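Local coordinates for endosialidase (Enterobacteria phage phi92, PDB 4HIZ), which probably cleaves alpha-2,8 and alpha-2,9 linkages inside polysialic acid chains, as the endosialidase of a bacteriophage, at residues V153-E163 / A175-R186. Residues are numbered along the deposited sequence; the frame is centred on the assembly and turned at random. Where two conformers were deposited one is given.
Sequences VCGNRLYAVIE and AELWSRPMPYYR. With FRU (beta-D-fructofuranose), chain G.
Arg-157 and Ser-179, the latter in one of its two conformers, meet through a side-on grip in which two guanidinium nitrogens share one hydroxyl oxygen. Followed outward, Arg-157 CB lies 3.3 Å from Arg-180 O, and CG still passes that carbonyl. A bend at chi3 (61°) then turns the chain over the neighbouring strand, bringing NE and NH2 to Ser-179 OG, with NH2 at 2.9 Å. OG lies near the guanidinium plane, while Arg-180 C and Pro-181 N lie over one face of that plane. NH1, beside the Pro-181 ring, forms a salt bridge with Asp-214. Ser-179 CB also packs over the face of the Tyr-159 ring, a CH-pi contact 3.8 Å from the centroid.

The register is set by the backbone. Strands 157-163 and 175-181 run antiparallel, and reciprocal N-H to O bonds join Leu-158 with Arg-180, Ala-160 with Trp-178, and Ile-162 with Glu-176. Beyond the paired strands, Met-182 N reaches Asn-156 O, and the doubly bent Met-182 side chain lays SD 3.6 Å from Leu-158 CB.

On the face bearing Ile-162 and Trp-178, CG1 of Ile-162 stands over the five-membered ring of Trp-178, 16° off its normal. The indole NE1 donates to Glu-176 OE1 at 3.0 Å, nearly straight at 175° and from above the carboxylate plane. A water joins OE1 to Ile-162 O. OE1 thus accepts from the indole, the water and fructose O4, while OE2 accepts from fructose O3. With strands 144-154 and 272-275 flanking it, this hairpin supplies the two middle strands of a four-stranded antiparallel blade of the catalytic beta-propeller, and Glu-176 and Trp-178 line a glycan pocket.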
loop_
_atom_site.group_PDB
_atom_site.type_symbol
_atom_site.label_atom_id
_atom_site.label_comp_id
_atom_site.label_asym_id
_atom_site.label_seq_id
_atom_site.Cartn_x
_atom_site.Cartn_y
_atom_site.Cartn_z
ATOM N N VAL A 153 28.021 13.332 -3.837
ATOM C CA VAL A 153 27.961 14.630 -3.140
ATOM C C VAL A 153 29.375 15.176 -3.049
ATOM O O VAL A 153 30.314 14.438 -2.706
ATOM C CB VAL A 153 27.382 14.461 -1.719
ATOM C CG1 VAL A 153 27.426 15.809 -0.951
ATOM C CG2 VAL A 153 25.940 13.926 -1.798
ATOM N N CYS A 154 29.526 16.468 -3.362
ATOM C CA CYS A 154 30.808 17.129 -3.174
ATOM C C CYS A 154 30.508 18.523 -2.662
ATOM O O CYS A 154 29.707 19.239 -3.256
ATOM C CB CYS A 154 31.554 17.197 -4.512
ATOM S SG CYS A 154 33.226 17.923 -4.302
ATOM N N GLY A 155 31.154 18.909 -1.567
ATOM C CA GLY A 155 31.019 20.277 -1.077
ATOM C C GLY A 155 29.571 20.709 -0.851
ATOM O O GLY A 155 29.162 21.808 -1.267
ATOM N N ASN A 156 28.796 19.847 -0.191
ATOM C CA ASN A 156 27.366 20.102 0.059
ATOM C C ASN A 156 26.496 20.343 -1.182
ATOM O O ASN A 156 25.421 20.938 -1.073
ATOM C CB ASN A 156 27.197 21.236 1.105
ATOM C CG ASN A 156 27.771 20.833 2.432
ATOM O OD1 ASN A 156 27.483 19.720 2.914
ATOM N ND2 ASN A 156 28.617 21.693 3.030
ATOM N N ARG A 157 26.938 19.859 -2.345
ATOM C CA ARG A 157 26.073 19.828 -3.519
ATOM C C ARG A 157 25.942 18.400 -4.041
ATOM O O ARG A 157 26.902 17.603 -3.972
ATOM C CB ARG A 157 26.671 20.670 -4.658
ATOM C CG ARG A 157 26.866 22.165 -4.301
ATOM C CD ARG A 157 27.324 23.002 -5.533
ATOM N NE ARG A 157 26.335 22.966 -6.609
ATOM C CZ ARG A 157 25.238 23.724 -6.666
ATOM N NH1 ARG A 157 24.976 24.617 -5.716
ATOM N NH2 ARG A 157 24.410 23.616 -7.703
ATOM N N LEU A 158 24.782 18.097 -4.619
ATOM C CA LEU A 158 24.623 16.874 -5.398
ATOM C C LEU A 158 25.213 17.072 -6.789
ATOM O O LEU A 158 24.912 18.058 -7.458
ATOM C CB LEU A 158 23.127 16.609 -5.558
ATOM C CG LEU A 158 22.771 15.274 -6.227
ATOM C CD1 LEU A 158 23.247 14.041 -5.377
ATOM C CD2 LEU A 158 21.234 15.164 -6.515
ATOM N N TYR A 159 26.017 16.121 -7.250
ATOM C CA TYR A 159 26.525 16.145 -8.610
ATOM C C TYR A 159 26.113 14.861 -9.304
ATOM O O TYR A 159 26.156 13.803 -8.704
ATOM C CB TYR A 159 28.061 16.251 -8.609
ATOM C CG TYR A 159 28.530 17.676 -8.425
ATOM C CD1 TYR A 159 28.628 18.548 -9.522
ATOM C CD2 TYR A 159 28.826 18.168 -7.152
ATOM C CE1 TYR A 159 29.025 19.904 -9.337
ATOM C CE2 TYR A 159 29.236 19.517 -6.954
ATOM C CZ TYR A 159 29.309 20.363 -8.042
ATOM O OH TYR A 159 29.693 21.664 -7.862
ATOM N N ALA A 160 25.735 14.961 -10.569
ATOM C CA ALA A 160 25.398 13.767 -11.327
ATOM C C ALA A 160 25.812 13.976 -12.782
ATOM O O ALA A 160 25.650 15.084 -13.321
ATOM C CB ALA A 160 23.883 13.478 -11.238
ATOM N N VAL A 161 26.313 12.928 -13.441
ATOM C CA VAL A 161 26.507 13.048 -14.873
ATOM C C VAL A 161 25.249 12.455 -15.496
ATOM O O VAL A 161 25.054 11.229 -15.495
ATOM C CB VAL A 161 27.758 12.305 -15.400
ATOM C CG1 VAL A 161 27.881 12.493 -16.940
ATOM C CG2 VAL A 161 29.006 12.841 -14.700
ATOM N N ILE A 162 24.390 13.348 -15.977
ATOM C CA ILE A 162 23.135 12.952 -16.582
ATOM C C ILE A 162 23.357 12.852 -18.075
ATOM O O ILE A 162 23.675 13.841 -18.763
ATOM C CB ILE A 162 22.014 13.954 -16.278
ATOM C CG1 ILE A 162 21.761 14.013 -14.762
ATOM C CG2 ILE A 162 20.761 13.568 -17.052
ATOM C CD1 ILE A 162 21.377 12.636 -14.105
ATOM N N GLU A 163 23.260 11.632 -18.567
ATOM C CA GLU A 163 23.532 11.325 -19.961
ATOM C C GLU A 163 22.262 11.403 -20.783
ATOM O O GLU A 163 21.177 11.065 -20.299
ATOM C CB GLU A 163 24.070 9.897 -20.044
ATOM C CG GLU A 163 25.471 9.734 -19.408
ATOM C CD GLU A 163 25.989 8.321 -19.476
ATOM O OE1 GLU A 163 25.170 7.372 -19.694
ATOM O OE2 GLU A 163 27.214 8.144 -19.269
ATOM N N ALA A 175 26.483 14.342 -22.724
ATOM C CA ALA A 175 26.398 14.170 -21.280
ATOM C C ALA A 175 26.506 15.522 -20.615
ATOM O O ALA A 175 27.228 16.422 -21.110
ATOM C CB ALA A 175 27.513 13.234 -20.782
ATOM N N GLU A 176 25.800 15.669 -19.495
ATOM C CA GLU A 176 25.769 16.949 -18.787
ATOM C C GLU A 176 26.103 16.723 -17.350
ATOM O O GLU A 176 25.671 15.724 -16.766
ATOM C CB GLU A 176 24.388 17.612 -18.883
ATOM C CG GLU A 176 24.033 18.045 -20.320
ATOM C CD GLU A 176 22.530 18.297 -20.517
ATOM O OE1 GLU A 176 21.680 17.636 -19.860
ATOM O OE2 GLU A 176 22.211 19.175 -21.352
ATOM N N LEU A 177 26.846 17.656 -16.759
ATOM C CA LEU A 177 27.044 17.636 -15.316
ATOM C C LEU A 177 25.861 18.412 -14.725
ATOM O O LEU A 177 25.672 19.571 -15.067
ATOM C CB LEU A 177 28.414 18.272 -14.965
ATOM C CG LEU A 177 28.726 18.181 -13.452
ATOM C CD1 LEU A 177 29.015 16.728 -13.015
ATOM C CD2 LEU A 177 29.904 19.127 -13.113
ATOM N N TRP A 178 25.028 17.761 -13.886
ATOM C CA TRP A 178 23.915 18.441 -13.219
ATOM C C TRP A 178 24.283 18.619 -11.766
ATOM O O TRP A 178 24.850 17.697 -11.146
ATOM C CB TRP A 178 22.629 17.590 -13.279
ATOM C CG TRP A 178 21.916 17.512 -14.619
ATOM C CD1 TRP A 178 22.454 17.612 -15.881
ATOM C CD2 TRP A 178 20.508 17.273 -14.796
ATOM N NE1 TRP A 178 21.449 17.466 -16.834
ATOM C CE2 TRP A 178 20.251 17.255 -16.193
ATOM C CE3 TRP A 178 19.445 17.100 -13.909
ATOM C CZ2 TRP A 178 18.968 17.050 -16.720
ATOM C CZ3 TRP A 178 18.163 16.908 -14.428
ATOM C CH2 TRP A 178 17.937 16.858 -15.815
ATOM N N SER A 179 23.973 19.780 -11.188
ATOM C CA SER A 179 24.177 19.921 -9.744
ATOM C C SER A 179 23.143 20.787 -9.087
ATOM O O SER A 179 22.537 21.636 -9.716
ATOM C CB SER A 179 25.588 20.438 -9.391
ATOM O OG SER A 179 25.688 21.838 -9.574
ATOM N N ARG A 180 22.928 20.507 -7.798
ATOM C CA ARG A 180 22.026 21.304 -6.937
ATOM C C ARG A 180 22.671 21.344 -5.583
ATOM O O ARG A 180 23.438 20.458 -5.233
ATOM C CB ARG A 180 20.658 20.583 -6.751
ATOM C CG ARG A 180 19.573 21.050 -7.711
ATOM C CD ARG A 180 18.296 20.244 -7.470
ATOM N NE ARG A 180 17.167 20.814 -8.208
ATOM C CZ ARG A 180 15.986 20.191 -8.317
ATOM N NH1 ARG A 180 15.806 18.998 -7.719
ATOM N NH2 ARG A 180 14.984 20.772 -8.970
ATOM N N PRO A 181 22.319 22.345 -4.771
ATOM C CA PRO A 181 22.758 22.281 -3.374
ATOM C C PRO A 181 22.045 21.104 -2.699
ATOM O O PRO A 181 20.869 20.873 -3.001
ATOM C CB PRO A 181 22.239 23.603 -2.791
ATOM C CG PRO A 181 21.041 23.976 -3.621
ATOM C CD PRO A 181 21.393 23.467 -5.032
ATOM N N MET A 182 22.723 20.373 -1.824
ATOM C CA MET A 182 22.055 19.283 -1.116
ATOM C C MET A 182 20.960 19.843 -0.208
ATOM O O MET A 182 21.030 20.982 0.224
ATOM C CB MET A 182 23.063 18.539 -0.230
ATOM C CG MET A 182 24.009 17.633 -1.003
ATOM S SD MET A 182 23.144 16.339 -1.960
ATOM C CE MET A 182 22.635 15.211 -0.642
ATOM N N PRO A 183 19.943 19.029 0.108
ATOM C CA PRO A 183 19.014 19.440 1.163
ATOM C C PRO A 183 19.754 19.377 2.494
ATOM O O PRO A 183 20.273 18.322 2.866
ATOM C CB PRO A 183 17.907 18.354 1.092
ATOM C CG PRO A 183 18.506 17.224 0.339
ATOM C CD PRO A 183 19.657 17.681 -0.437
ATOM N N TYR A 184 19.843 20.495 3.213
ATOM C CA TYR A 184 20.568 20.482 4.479
ATOM C C TYR A 184 20.053 21.558 5.384
ATOM O O TYR A 184 19.362 22.500 4.927
ATOM C CB TYR A 184 22.108 20.562 4.294
ATOM C CG TYR A 184 22.727 21.891 3.816
ATOM C CD1 TYR A 184 22.763 23.002 4.664
ATOM C CD2 TYR A 184 23.332 21.992 2.561
ATOM C CE1 TYR A 184 23.366 24.173 4.268
ATOM C CE2 TYR A 184 23.951 23.171 2.157
ATOM C CZ TYR A 184 23.933 24.262 3.018
ATOM O OH TYR A 184 24.536 25.469 2.652
ATOM N N TYR A 185 20.375 21.405 6.669
ATOM C CA TYR A 185 19.931 22.317 7.724
ATOM C C TYR A 185 21.166 22.761 8.515
ATOM O O TYR A 185 22.096 21.969 8.733
ATOM C CB TYR A 185 18.995 21.512 8.676
ATOM C CG TYR A 185 18.760 22.191 9.985
ATOM C CD1 TYR A 185 17.981 23.345 10.057
ATOM C CD2 TYR A 185 19.327 21.696 11.163
ATOM C CE1 TYR A 185 17.763 23.985 11.283
ATOM C CE2 TYR A 185 19.130 22.357 12.397
ATOM C CZ TYR A 185 18.343 23.480 12.446
ATOM O OH TYR A 185 18.138 24.114 13.663
ATOM N N ARG A 186 21.193 24.022 8.944
ATOM C CA ARG A 186 22.259 24.509 9.824
ATOM C C ARG A 186 21.623 25.344 10.915
ATOM O O ARG A 186 20.572 25.987 10.683
ATOM C CB ARG A 186 23.205 25.456 9.051
ATOM C CG ARG A 186 23.830 24.851 7.829
ATOM C CD ARG A 186 25.014 23.959 8.179
ATOM N NE ARG A 186 25.757 23.611 6.951
ATOM C CZ ARG A 186 26.751 24.336 6.405
ATOM N NH1 ARG A 186 27.208 25.454 6.976
ATOM N NH2 ARG A 186 27.333 23.925 5.265
HETATM C C1 FRU G . 17.763 20.346 -24.373
HETATM C C2 FRU G . 18.206 20.273 -22.981
HETATM C C3 FRU G . 18.945 19.176 -22.420
HETATM C C4 FRU G . 18.965 19.469 -20.971
HETATM C C5 FRU G . 17.657 20.184 -20.792
HETATM C C6 FRU G . 17.517 21.006 -19.520
HETATM O O1 FRU G . 16.592 19.555 -24.305
HETATM O O2 FRU G . 19.400 21.155 -23.132
HETATM O O3 FRU G . 20.215 18.832 -23.029
HETATM O O4 FRU G . 19.035 18.224 -20.206
HETATM O O5 FRU G . 17.496 21.023 -21.960
HETATM O O6 FRU G . 18.326 22.137 -19.605
HETATM O O HOH W 1 22.229 15.047 -20.734
#